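Local coordinates for protein copper induced nitroreductase D (Lactococcus lactis, PDB 2WQF) that binds flavin mononucleotide and is a copper-induced nitroreductase, probably reducing its substrates with the flavin in defence against oxidative stress, at residues 58-61 with 62-66. Numbering follows the deposited sequence.
Sequences KLWD and EIVAP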
loop_
_atom_site.group_PDB
_atom_site.type_symbol
_atom_site.label_atom_id
_atom_site.label_comp_id
_atom_site.label_asym_id
_atom_site.label_seq_id
_atom_site.Cartn_x
_atom_site.Cartn_y
_atom_site.Cartn_z
ATOM N N LYS A 58 -11.531 -23.477 10.959
ATOM C CA LYS A 58 -12.931 -23.051 10.978
ATOM C C LYS A 58 -13.234 -22.046 9.877
ATOM O O LYS A 58 -14.276 -22.117 9.228
ATOM C CB LYS A 58 -13.295 -22.458 12.346
ATOM C CG LYS A 58 -14.721 -21.968 12.470
ATOM C CD LYS A 58 -15.137 -21.896 13.940
ATOM C CE LYS A 58 -16.651 -21.969 14.115
ATOM N NZ LYS A 58 -17.057 -22.097 15.556
ATOM N N LEU A 59 -12.341 -21.090 9.674
ATOM C CA LEU A 59 -12.545 -20.080 8.639
ATOM C C LEU A 59 -12.784 -20.756 7.298
ATOM O O LEU A 59 -13.758 -20.459 6.604
ATOM C CB LEU A 59 -11.341 -19.148 8.517
ATOM C CG LEU A 59 -11.417 -18.182 7.325
ATOM C CD1 LEU A 59 -12.578 -17.214 7.485
ATOM C CD2 LEU A 59 -10.128 -17.424 7.191
ATOM N N TRP A 60 -11.902 -21.663 6.927
ATOM C CA TRP A 60 -11.972 -22.241 5.583
ATOM C C TRP A 60 -13.068 -23.309 5.439
ATOM O O TRP A 60 -13.789 -23.342 4.432
ATOM C CB TRP A 60 -10.576 -22.722 5.135
ATOM C CG TRP A 60 -9.684 -21.522 5.004
ATOM C CD1 TRP A 60 -8.791 -21.053 5.924
ATOM C CD2 TRP A 60 -9.662 -20.579 3.911
ATOM N NE1 TRP A 60 -8.212 -19.897 5.464
ATOM C CE2 TRP A 60 -8.741 -19.576 4.245
ATOM C CE3 TRP A 60 -10.357 -20.482 2.697
ATOM C CZ2 TRP A 60 -8.472 -18.499 3.405
ATOM C CZ3 TRP A 60 -10.085 -19.426 1.869
ATOM C CH2 TRP A 60 -9.135 -18.446 2.221
ATOM N N ASP A 61 -13.228 -24.160 6.444
ATOM C CA ASP A 61 -14.166 -25.263 6.330
ATOM C C ASP A 61 -15.594 -24.842 6.600
ATOM O O ASP A 61 -16.520 -25.324 5.953
ATOM C CB ASP A 61 -13.816 -26.367 7.319
ATOM C CG ASP A 61 -12.750 -27.307 6.803
ATOM O OD1 ASP A 61 -12.469 -27.336 5.585
ATOM O OD2 ASP A 61 -12.194 -28.022 7.647
ATOM N N GLU A 62 -15.771 -23.938 7.562
ATOM C CA GLU A 62 -17.090 -23.638 8.084
ATOM C C GLU A 62 -17.628 -22.307 7.603
ATOM O O GLU A 62 -18.830 -22.054 7.703
ATOM C CB GLU A 62 -17.062 -23.669 9.613
ATOM C CG GLU A 62 -16.668 -25.030 10.179
ATOM C CD GLU A 62 -16.950 -25.149 11.661
ATOM O OE1 GLU A 62 -17.984 -24.610 12.110
ATOM O OE2 GLU A 62 -16.147 -25.786 12.371
ATOM N N ILE A 63 -16.756 -21.463 7.059
ATOM C CA ILE A 63 -17.200 -20.179 6.520
ATOM C C ILE A 63 -16.945 -20.037 5.028
ATOM O O ILE A 63 -17.887 -19.878 4.257
ATOM C CB ILE A 63 -16.583 -18.983 7.310
ATOM C CG1 ILE A 63 -17.071 -19.025 8.754
ATOM C CG2 ILE A 63 -16.923 -17.647 6.662
ATOM C CD1 ILE A 63 -16.460 -17.960 9.676
ATOM N N VAL A 64 -15.702 -20.104 4.577
ATOM C CA VAL A 64 -15.448 -19.804 3.170
ATOM C C VAL A 64 -16.090 -20.838 2.240
ATOM O O VAL A 64 -16.773 -20.481 1.287
ATOM C CB VAL A 64 -13.958 -19.670 2.861
ATOM C CG1 VAL A 64 -13.773 -19.330 1.396
ATOM C CG2 VAL A 64 -13.315 -18.600 3.729
ATOM N N ALA A 65 -15.869 -22.119 2.514
ATOM C CA ALA A 65 -16.402 -23.178 1.656
ATOM C C ALA A 65 -17.934 -23.112 1.517
ATOM O O ALA A 65 -18.455 -23.072 0.397
ATOM C CB ALA A 65 -15.953 -24.559 2.163
ATOM N N PRO A 66 -18.663 -23.084 2.649
ATOM C CA PRO A 66 -20.125 -22.999 2.514
ATOM C C PRO A 66 -20.620 -21.708 1.848
ATOM O O PRO A 66 -21.565 -21.771 1.067
ATOM C CB PRO A 66 -20.620 -23.081 3.963
ATOM C CG PRO A 66 -19.495 -23.706 4.725
ATOM C CD PRO A 66 -18.252 -23.267 4.049
#
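V64 packs against the indole of W60, one turn earlier in the same helix, its CG2 lying over the six-membered ring in a CH-pi contact, 4.1 Å from the centroid and 28° off the normal. CG1 of V64, anti to the backbone N (chi1 -179°), reaches W60 CZ3 at 3.7 Å, so both methyls meet the benzo part of the indole. L59 CD2 lies over the same face as V64 CG2, offset toward the rim, and L59 CD1 approaches V64 CG2 at 4.1 Å. At the ring's polar edge, the indole NE1 hydrogen-bonds to T98 OG1 of strand 97-104. With an alanine at W60, V64 CG2 would probably lose the aromatic face it packs on, and T98 OG1 its indole N-H.

The backbone bonds widen here into a pi-type turn. E62 N still donates to K58 O at 2.9 Å, but V64 N reaches back five residues to L59 O at 2.8 Å and A65 N likewise to W60 O. I63 N, at the changeover, makes only weak bonds to K58 O and L59 O. P66 has no N-H to offer, and its CD rests 3.3 Å from D61 O.

On the polar side, K58 and E62 run past each other, with K58 CE 3.6 Å from E62 OE1, while the charged ends stay too far apart to pair; K58 instead forms a salt bridge with E164, and D61 with K93.

The turn belongs to helix 53-73: L59 and I63 face helix 158-164, while W60, V64 and A65 touch L89 of helix 88-93. The W60 side chain also comes within about 5 Å of that of Q151, an FMN-pocket residue at the end of strand 146-151, which places this turn near the flavin site.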